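Local coordinates for Er-derived vesicles protein ERV41 (Saccharomyces cerevisiae, PDB 3ZLC) that helps carry some secretory proteins to the Golgi as a constituent of COPII vesicles and facilitates retrograde transport to the endoplasmic reticulum, here as its lumenal domain, at residues A[27-32]-A[58-63]; A[89-94]-A[112-117]; A[156-161]-A[175-180]. All coordinates share one frame; numbering follows the deposited sequence.

Contact 1 (A[27-32]-A[58-63]); sequences YVNTKC and MPFFIP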
loop_
_atom_site.group_PDB
_atom_site.type_symbol
_atom_site.label_atom_id
_atom_site.label_comp_id
_atom_site.label_asym_id
_atom_site.label_seq_id
_atom_site.Cartn_x
_atom_site.Cartn_y
_atom_site.Cartn_z
ATOM N N TYR A 27 1.600 7.577 2.192
ATOM C CA TYR A 27 1.128 8.782 2.874
ATOM C C TYR A 27 -0.385 8.642 2.861
ATOM O O TYR A 27 -0.959 8.320 1.827
ATOM C CB TYR A 27 1.498 10.061 2.109
ATOM C CG TYR A 27 2.984 10.313 1.895
ATOM C CD1 TYR A 27 3.944 9.794 2.762
ATOM C CD2 TYR A 27 3.418 11.073 0.820
ATOM C CE1 TYR A 27 5.310 10.045 2.556
ATOM C CE2 TYR A 27 4.766 11.326 0.604
ATOM C CZ TYR A 27 5.709 10.807 1.471
ATOM O OH TYR A 27 7.051 11.062 1.257
ATOM N N VAL A 28 -1.027 8.857 4.002
ATOM C CA VAL A 28 -2.496 8.853 4.081
ATOM C C VAL A 28 -2.942 10.248 4.511
ATOM O O VAL A 28 -2.328 10.839 5.399
ATOM C CB VAL A 28 -3.011 7.825 5.125
ATOM C CG1 VAL A 28 -4.541 7.833 5.183
ATOM C CG2 VAL A 28 -2.516 6.408 4.781
ATOM N N ASN A 29 -4.004 10.768 3.889
ATOM C CA ASN A 29 -4.511 12.130 4.156
ATOM C C ASN A 29 -5.335 12.194 5.448
ATOM O O ASN A 29 -6.323 12.928 5.537
ATOM C CB ASN A 29 -5.352 12.580 2.944
ATOM C CG ASN A 29 -5.614 14.083 2.879
ATOM O OD1 ASN A 29 -6.321 14.526 1.973
ATOM N ND2 ASN A 29 -5.047 14.874 3.811
ATOM N N THR A 30 -4.892 11.449 6.462
ATOM C CA THR A 30 -5.514 11.453 7.795
ATOM C C THR A 30 -4.411 11.405 8.858
ATOM O O THR A 30 -3.364 10.773 8.642
ATOM C CB THR A 30 -6.438 10.222 7.976
ATOM O OG1 THR A 30 -7.448 10.217 6.947
ATOM C CG2 THR A 30 -7.107 10.226 9.355
ATOM N N LYS A 31 -4.623 12.092 9.981
ATOM C CA LYS A 31 -3.669 12.064 11.101
ATOM C C LYS A 31 -3.495 10.643 11.609
ATOM O O LYS A 31 -4.457 9.866 11.609
ATOM C CB LYS A 31 -4.158 12.933 12.259
ATOM C CG LYS A 31 -4.625 14.310 11.848
ATOM C CD LYS A 31 -3.478 15.177 11.431
ATOM C CE LYS A 31 -3.182 16.208 12.502
ATOM N NZ LYS A 31 -1.993 17.021 12.130
ATOM N N CYS A 32 -2.281 10.299 12.042
ATOM C CA CYS A 32 -1.946 8.904 12.374
ATOM C C CYS A 32 -2.849 8.288 13.451
ATOM O O CYS A 32 -3.237 7.121 13.354
ATOM C CB CYS A 32 -0.490 8.808 12.840
ATOM S SG CYS A 32 0.733 9.275 11.600
ATOM N N MET A 58 2.545 14.038 9.279
ATOM C CA MET A 58 3.131 14.803 8.176
ATOM C C MET A 58 2.096 15.750 7.606
ATOM O O MET A 58 0.897 15.536 7.807
ATOM C CB MET A 58 3.582 13.844 7.083
ATOM C CG MET A 58 2.407 13.180 6.358
ATOM S SD MET A 58 2.920 12.039 5.054
ATOM C CE MET A 58 3.749 13.156 3.922
ATOM N N PRO A 59 2.543 16.807 6.892
ATOM C CA PRO A 59 1.545 17.524 6.088
ATOM C C PRO A 59 1.345 16.713 4.813
ATOM O O PRO A 59 2.328 16.485 4.085
ATOM C CB PRO A 59 2.242 18.865 5.758
ATOM C CG PRO A 59 3.545 18.885 6.613
ATOM C CD PRO A 59 3.878 17.423 6.780
ATOM N N PHE A 60 0.120 16.264 4.550
ATOM C CA PHE A 60 -0.137 15.437 3.370
ATOM C C PHE A 60 0.287 16.151 2.086
ATOM O O PHE A 60 0.049 17.339 1.917
ATOM C CB PHE A 60 -1.618 15.018 3.287
ATOM C CG PHE A 60 -1.914 14.051 2.154
ATOM C CD1 PHE A 60 -1.538 12.715 2.250
ATOM C CD2 PHE A 60 -2.578 14.479 1.001
ATOM C CE1 PHE A 60 -1.798 11.813 1.213
ATOM C CE2 PHE A 60 -2.851 13.577 -0.054
ATOM C CZ PHE A 60 -2.466 12.246 0.065
ATOM N N PHE A 61 0.952 15.422 1.200
ATOM C CA PHE A 61 1.331 15.977 -0.093
ATOM C C PHE A 61 1.498 14.864 -1.105
ATOM O O PHE A 61 1.691 13.696 -0.748
ATOM C CB PHE A 61 2.612 16.823 0.002
ATOM C CG PHE A 61 3.890 16.012 0.089
ATOM C CD1 PHE A 61 4.294 15.444 1.296
ATOM C CD2 PHE A 61 4.696 15.833 -1.039
ATOM C CE1 PHE A 61 5.481 14.708 1.376
ATOM C CE2 PHE A 61 5.892 15.101 -0.966
ATOM C CZ PHE A 61 6.280 14.543 0.239
ATOM N N ILE A 62 1.400 15.219 -2.377
ATOM C CA ILE A 62 1.639 14.232 -3.416
ATOM C C ILE A 62 2.968 14.578 -4.062
ATOM O O ILE A 62 3.125 15.676 -4.604
ATOM C CB ILE A 62 0.518 14.227 -4.455
ATOM C CG1 ILE A 62 -0.819 13.903 -3.763
ATOM C CG2 ILE A 62 0.826 13.198 -5.547
ATOM C CD1 ILE A 62 -2.047 14.227 -4.599
ATOM N N PRO A 63 3.944 13.656 -3.976
ATOM C CA PRO A 63 5.285 13.969 -4.485
ATOM C C PRO A 63 5.322 14.070 -6.007
ATOM O O PRO A 63 4.391 13.625 -6.673
ATOM C CB PRO A 63 6.127 12.766 -4.035
ATOM C CG PRO A 63 5.326 12.084 -2.955
ATOM C CD PRO A 63 3.892 12.319 -3.353
HETATM O O HOH W 1 -1.281 16.993 9.153
#
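N29 ND2 lies 3.5 Å from F60 CB, and two backbone carbonyls, E113 O and N115 O, accept hydrogen bonds from it. The other end of the amide, N29 OD1, accepts one from N155 ND2. These partners fix the rotation of the amide, which stacks over the F60 ring with the two planes 12° apart. N29 CB sits above the ring centre, 3.7 Å from the F60 centroid. This is a CH-pi contact on the face, while Y27 O lies at the ring edge.

The second half of the contact is built round the Y27 ring. M58 CE lies over one face in a CH-pi contact. The bend at the last torsion of M58 (chi3 -63°) carries CE over the middle of the ring, 3.5 Å from the Y27 centroid. M58 SD adds an oblique Met-aromatic contact, 3.4 Å from Y27 CD1. F61 meets the ring obliquely, and F61 CE1 is 3.5 Å from Y27 CE2. F61 O approaches the Y27 ring edge; it is buried and has no hydrogen-bond partner in the model. P63 CG touches Y27 CE2 at 3.7 Å. An alanine at Y27 would probably leave M58 CE without the ring face it packs on and open a gap beside F61 and P63.

A water joins K31 NZ to M58 O. Y27 and V28 end strand 19-28, which runs between strands 117-126 and 156-163; 58-63 is the loop leaving edge strand 53-57, and its backbone bonds to F114 and G116.

Contact 2 (A[89-94]-A[112-117]); sequences AEFREK and PEFNGC
F91 and F114 meet where two parts of one long loop fold together. The loop links strand 67-68 to strand 117-126 in this domain of two mixed beta-sheets. The contact is an oblique pair of phenylalanine rings with aliphatic and carbonyl contacts round it, and no hydrogen bond crosses it.

The ring contacts come first. The two phenylalanine rings have centroids 5.3 Å apart and planes at 52°. F114 CE1 stands over one face of the F91 ring, offset toward its rim, 4.1 Å from F91 CE2. The F114 ring is itself sandwiched. E113 CB, from its own segment, lies over the centre of one face, and K94 CE covers the opposite face, offset toward the rim. K94 CE is 3.8 Å from F114 CE1, and the lysine chain crosses the ring at about a right angle. The position of K94 NZ is doubtful, because it clashes with E90 O in the model.

Charge plays a smaller part. E113 lays its carboxylate at 22° to the F91 ring plane, with OE1 3.8 Å from F91 CZ. E90 OE2 and E113 OE1 are 4.6 Å apart and carry like charge, which is likely to be mildly unfavourable.

Hydrogen bonds tie 89-94 to a third segment, 58-63. F91 pairs with I62 through the backbone, and R92 NH1 donates to I62 O.

Carbonyl contacts complete the set. E113 O reaches the edge of the F91 ring, 3.2 Å from F91 CE2.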
loop_
_atom_site.group_PDB
_atom_site.type_symbol
_atom_site.label_atom_id
_atom_site.label_comp_id
_atom_site.label_asym_id
_atom_site.label_seq_id
_atom_site.Cartn_x
_atom_site.Cartn_y
_atom_site.Cartn_z
ATOM N N ALA A 89 -2.060 22.333 -6.957
ATOM C CA ALA A 89 -0.811 22.904 -6.454
ATOM C C ALA A 89 -0.824 23.071 -4.931
ATOM O O ALA A 89 0.230 23.206 -4.298
ATOM C CB ALA A 89 -0.514 24.231 -7.147
ATOM N N GLU A 90 -2.028 23.067 -4.362
ATOM C CA GLU A 90 -2.229 23.047 -2.919
ATOM C C GLU A 90 -1.574 21.829 -2.276
ATOM O O GLU A 90 -1.209 21.866 -1.104
ATOM C CB GLU A 90 -3.731 23.028 -2.603
ATOM C CG GLU A 90 -4.497 24.287 -3.011
ATOM C CD GLU A 90 -5.936 23.996 -3.407
ATOM O OE1 GLU A 90 -6.191 22.914 -3.982
ATOM O OE2 GLU A 90 -6.808 24.852 -3.150
ATOM N N PHE A 91 -1.426 20.743 -3.031
ATOM C CA PHE A 91 -0.970 19.498 -2.427
ATOM C C PHE A 91 0.463 19.114 -2.764
ATOM O O PHE A 91 0.872 17.951 -2.640
ATOM C CB PHE A 91 -1.974 18.379 -2.692
ATOM C CG PHE A 91 -3.288 18.595 -1.993
ATOM C CD1 PHE A 91 -4.241 19.459 -2.524
ATOM C CD2 PHE A 91 -3.554 17.970 -0.782
ATOM C CE1 PHE A 91 -5.443 19.677 -1.873
ATOM C CE2 PHE A 91 -4.754 18.183 -0.126
ATOM C CZ PHE A 91 -5.701 19.036 -0.674
ATOM N N ARG A 92 1.236 20.112 -3.160
ATOM C CA ARG A 92 2.665 19.919 -3.283
ATOM C C ARG A 92 3.296 20.024 -1.899
ATOM O O ARG A 92 2.670 20.498 -0.947
ATOM C CB ARG A 92 3.261 20.911 -4.280
ATOM C CG ARG A 92 2.785 20.657 -5.707
ATOM C CD ARG A 92 2.769 19.162 -6.007
ATOM N NE ARG A 92 2.716 18.869 -7.439
ATOM C CZ ARG A 92 2.794 17.647 -7.966
ATOM N NH1 ARG A 92 2.922 16.576 -7.193
ATOM N NH2 ARG A 92 2.742 17.492 -9.277
ATOM N N GLU A 93 4.524 19.545 -1.789
ATOM C CA GLU A 93 5.185 19.386 -0.503
ATOM C C GLU A 93 5.394 20.694 0.247
ATOM O O GLU A 93 5.941 21.657 -0.309
ATOM C CB GLU A 93 6.540 18.735 -0.734
ATOM C CG GLU A 93 7.234 18.333 0.540
ATOM C CD GLU A 93 8.525 17.624 0.261
ATOM O OE1 GLU A 93 8.854 17.440 -0.932
ATOM O OE2 GLU A 93 9.205 17.255 1.236
ATOM N N LYS A 94 4.965 20.735 1.506
ATOM C CA LYS A 94 5.261 21.889 2.350
ATOM C C LYS A 94 6.603 21.641 3.027
ATOM O O LYS A 94 6.919 20.504 3.390
ATOM C CB LYS A 94 4.185 22.115 3.422
ATOM C CG LYS A 94 2.742 21.956 2.965
ATOM C CD LYS A 94 2.436 22.738 1.707
ATOM C CE LYS A 94 0.944 22.694 1.373
ATOM N NZ LYS A 94 0.707 22.436 -0.079
ATOM N N PRO A 112 -7.240 21.316 7.638
ATOM C CA PRO A 112 -7.615 19.895 7.608
ATOM C C PRO A 112 -7.390 19.234 6.236
ATOM O O PRO A 112 -7.383 18.002 6.163
ATOM C CB PRO A 112 -9.108 19.904 7.979
ATOM C CG PRO A 112 -9.552 21.344 7.877
ATOM C CD PRO A 112 -8.331 22.167 8.144
ATOM N N GLU A 113 -7.207 20.030 5.181
ATOM C CA GLU A 113 -6.884 19.497 3.854
ATOM C C GLU A 113 -5.548 18.758 3.856
ATOM O O GLU A 113 -5.301 17.912 2.997
ATOM C CB GLU A 113 -6.829 20.620 2.809
ATOM C CG GLU A 113 -8.158 20.954 2.140
ATOM C CD GLU A 113 -8.037 22.089 1.133
ATOM O OE1 GLU A 113 -6.908 22.351 0.665
ATOM O OE2 GLU A 113 -9.066 22.726 0.814
ATOM N N PHE A 114 -4.691 19.081 4.823
ATOM C CA PHE A 114 -3.332 18.552 4.838
ATOM C C PHE A 114 -3.043 17.554 5.956
ATOM O O PHE A 114 -1.899 17.085 6.067
ATOM C CB PHE A 114 -2.316 19.701 4.876
ATOM C CG PHE A 114 -2.524 20.715 3.789
ATOM C CD1 PHE A 114 -2.366 20.355 2.457
ATOM C CD2 PHE A 114 -2.895 22.022 4.092
ATOM C CE1 PHE A 114 -2.567 21.278 1.447
ATOM C CE2 PHE A 114 -3.090 22.957 3.084
ATOM C CZ PHE A 114 -2.928 22.584 1.759
ATOM N N ASN A 115 -4.057 17.246 6.776
ATOM C CA ASN A 115 -3.976 16.130 7.723
ATOM C C ASN A 115 -3.272 14.975 7.050
ATOM O O ASN A 115 -3.654 14.597 5.938
ATOM C CB ASN A 115 -5.379 15.657 8.131
ATOM C CG ASN A 115 -6.122 16.675 8.973
ATOM O OD1 ASN A 115 -5.517 17.578 9.548
ATOM N ND2 ASN A 115 -7.442 16.527 9.061
ATOM N N GLY A 116 -2.235 14.419 7.677
ATOM C CA GLY A 116 -1.523 13.322 7.032
ATOM C C GLY A 116 -0.764 12.395 7.962
ATOM O O GLY A 116 -0.394 12.780 9.066
ATOM N N CYS A 117 -0.548 11.163 7.505
ATOM C CA CYS A 117 0.258 10.189 8.225
ATOM C C CYS A 117 1.173 9.465 7.243
ATOM O O CYS A 117 0.725 8.991 6.188
ATOM C CB CYS A 117 -0.619 9.154 8.919
ATOM S SG CYS A 117 0.311 8.044 10.027
#

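Contact 3 (A[156-161]-A[175-180]); sequences HVINEF and DNTAQF
H156 and Q179 form an antiparallel hydrogen-bonded pair. H156 N donates to Q179 O at 2.8 Å, and Q179 N returns the bond to H156 O at 3.0 Å. I158 and T177 repeat the pattern: I158 N to T177 O is 2.8 Å, T177 N to I158 O 3.2 Å. Between them V157 and A178 make a non-hydrogen-bonded pair, with V157 CG2 3.9 Å from A178 CB.

N176 and T177 both face I158, a G1 beta bulge. N176 N also makes a weak bond to N159 O. Past the bulge, D175 OD1 receives F161 N at 2.9 Å, nearly along its C-O axis. D175 OD2 accepts a bond from N172 ND2. Two waters add bridges: one joins N159 OD1 to N176 ND2, the other donates to N159 O and, weakly, to D175 OD2.

H156 NE2 and Q179 NE2 both bond to Y191 OH, H156 ND1 bonds to F154 O and N159 ND2 to D25 OD1. T177 OG1 bonds to L174 O, E160 OE2 to S162 OG and A178 O to N69 ND2.

N159 and E160 both face D25 in a classic beta bulge. Strand 156-163 lies between strands 19-28 and 177-179, with strand 67-68 beyond.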
loop_
_atom_site.group_PDB
_atom_site.type_symbol
_atom_site.label_atom_id
_atom_site.label_comp_id
_atom_site.label_asym_id
_atom_site.label_seq_id
_atom_site.Cartn_x
_atom_site.Cartn_y
_atom_site.Cartn_z
ATOM N N HIS A 156 -4.398 9.002 -0.824
ATOM C CA HIS A 156 -3.157 8.389 -0.378
ATOM C C HIS A 156 -2.112 8.393 -1.472
ATOM O O HIS A 156 -2.433 8.539 -2.658
ATOM C CB HIS A 156 -3.408 6.956 0.120
ATOM C CG HIS A 156 -3.971 6.045 -0.927
ATOM N ND1 HIS A 156 -5.312 6.016 -1.238
ATOM C CD2 HIS A 156 -3.377 5.127 -1.737
ATOM C CE1 HIS A 156 -5.525 5.123 -2.193
ATOM N NE2 HIS A 156 -4.370 4.570 -2.511
ATOM N N VAL A 157 -0.857 8.274 -1.052
ATOM C CA VAL A 157 0.267 8.158 -1.971
ATOM C C VAL A 157 0.972 6.882 -1.606
ATOM O O VAL A 157 1.301 6.674 -0.441
ATOM C CB VAL A 157 1.282 9.295 -1.763
ATOM C CG1 VAL A 157 2.557 9.025 -2.583
ATOM C CG2 VAL A 157 0.657 10.630 -2.164
ATOM N N ILE A 158 1.201 6.013 -2.582
ATOM C CA ILE A 158 1.960 4.807 -2.291
ATOM C C ILE A 158 3.360 5.027 -2.835
ATOM O O ILE A 158 3.554 5.029 -4.056
ATOM C CB ILE A 158 1.325 3.554 -2.969
ATOM C CG1 ILE A 158 -0.075 3.296 -2.389
ATOM C CG2 ILE A 158 2.210 2.319 -2.744
ATOM C CD1 ILE A 158 -0.966 2.366 -3.250
ATOM N N ASN A 159 4.334 5.225 -1.952
ATOM C CA ASN A 159 5.709 5.383 -2.418
ATOM C C ASN A 159 6.313 4.015 -2.685
ATOM O O ASN A 159 7.028 3.830 -3.678
ATOM C CB ASN A 159 6.553 6.163 -1.402
ATOM C CG ASN A 159 5.993 7.527 -1.133
ATOM O OD1 ASN A 159 5.816 8.315 -2.067
ATOM N ND2 ASN A 159 5.656 7.809 0.140
ATOM N N GLU A 160 6.001 3.063 -1.811
ATOM C CA GLU A 160 6.407 1.667 -2.006
ATOM C C GLU A 160 5.336 0.707 -1.527
ATOM O O GLU A 160 4.695 0.942 -0.496
ATOM C CB GLU A 160 7.710 1.346 -1.244
ATOM C CG GLU A 160 8.177 -0.111 -1.523
ATOM C CD GLU A 160 9.402 -0.528 -0.719
ATOM O OE1 GLU A 160 9.870 0.271 0.123
ATOM O OE2 GLU A 160 9.885 -1.671 -0.926
ATOM N N PHE A 161 5.152 -0.379 -2.278
ATOM C CA PHE A 161 4.391 -1.528 -1.809
ATOM C C PHE A 161 4.963 -2.749 -2.527
ATOM O O PHE A 161 4.785 -2.898 -3.734
ATOM C CB PHE A 161 2.899 -1.389 -2.116
ATOM C CG PHE A 161 2.071 -2.430 -1.441
ATOM C CD1 PHE A 161 1.827 -2.348 -0.076
ATOM C CD2 PHE A 161 1.564 -3.514 -2.153
ATOM C CE1 PHE A 161 1.076 -3.317 0.576
ATOM C CE2 PHE A 161 0.815 -4.484 -1.512
ATOM C CZ PHE A 161 0.575 -4.390 -0.145
ATOM N N ASP A 175 4.080 1.225 -6.762
ATOM C CA ASP A 175 5.120 2.192 -6.373
ATOM C C ASP A 175 4.934 3.517 -7.081
ATOM O O ASP A 175 4.663 3.546 -8.288
ATOM C CB ASP A 175 6.537 1.689 -6.735
ATOM C CG ASP A 175 7.046 0.627 -5.787
ATOM O OD1 ASP A 175 6.295 0.226 -4.882
ATOM O OD2 ASP A 175 8.190 0.158 -5.978
ATOM N N ASN A 176 5.121 4.611 -6.344
ATOM C CA ASN A 176 5.018 5.951 -6.914
ATOM C C ASN A 176 3.671 6.199 -7.620
ATOM O O ASN A 176 3.616 6.693 -8.739
ATOM C CB ASN A 176 6.197 6.224 -7.864
ATOM C CG ASN A 176 7.548 5.931 -7.217
ATOM O OD1 ASN A 176 8.269 5.036 -7.652
ATOM N ND2 ASN A 176 7.883 6.676 -6.165
ATOM N N THR A 177 2.583 5.869 -6.936
ATOM C CA THR A 177 1.247 6.140 -7.453
ATOM C C THR A 177 0.470 6.849 -6.360
ATOM O O THR A 177 0.859 6.798 -5.199
ATOM C CB THR A 177 0.495 4.849 -7.807
ATOM O OG1 THR A 177 0.324 4.071 -6.623
ATOM C CG2 THR A 177 1.267 4.036 -8.848
ATOM N N ALA A 178 -0.627 7.499 -6.726
ATOM C CA ALA A 178 -1.458 8.194 -5.746
ATOM C C ALA A 178 -2.909 8.161 -6.204
ATOM O O ALA A 178 -3.190 8.138 -7.409
ATOM C CB ALA A 178 -0.978 9.654 -5.571
ATOM N N GLN A 179 -3.821 8.154 -5.241
ATOM C CA GLN A 179 -5.237 8.349 -5.524
ATOM C C GLN A 179 -5.768 9.441 -4.604
ATOM O O GLN A 179 -5.482 9.457 -3.405
ATOM C CB GLN A 179 -6.012 7.035 -5.342
ATOM C CG GLN A 179 -5.689 6.006 -6.433
ATOM C CD GLN A 179 -6.766 4.943 -6.630
ATOM O OE1 GLN A 179 -7.854 5.232 -7.129
ATOM N NE2 GLN A 179 -6.451 3.697 -6.258
ATOM N N PHE A 180 -6.527 10.367 -5.174
ATOM C CA PHE A 180 -7.170 11.388 -4.375
ATOM C C PHE A 180 -8.427 11.891 -5.057
ATOM O O PHE A 180 -8.547 11.868 -6.282
ATOM C CB PHE A 180 -6.222 12.554 -4.095
ATOM C CG PHE A 180 -6.037 13.464 -5.255
ATOM C CD1 PHE A 180 -6.879 14.552 -5.438
ATOM C CD2 PHE A 180 -5.022 13.240 -6.165
ATOM C CE1 PHE A 180 -6.719 15.395 -6.519
ATOM C CE2 PHE A 180 -4.848 14.090 -7.240
ATOM C CZ PHE A 180 -5.700 15.163 -7.423
HETATM O O HOH W 2 5.832 8.553 -4.996
HETATM O O HOH W 3 9.699 2.537 -4.876
#

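From the N terminus, contact 1 closes first, bringing 58-63 back to the end of strand 19-28 round strands 35-41, 47-48 and 53-57. Contact 2 then closes the loop from 95 to 111, part of which is not modelled. Contact 3 closes the 162-174 connection. The three follow in series; none nests in or crosses another. The C32-C117 disulfide joins contact 1 to contact 2. Contact 1 meets contact 3 through the neighbouring strands 19-28 and 156-163, where Y27 N bonds to V157 O. Contacts 2 and 3 do not touch; their nearest atoms are about 6 Å apart. Contact 1 touches both of the others, and strands 117-126, 19-28 and 156-163 lie side by side in one sheet.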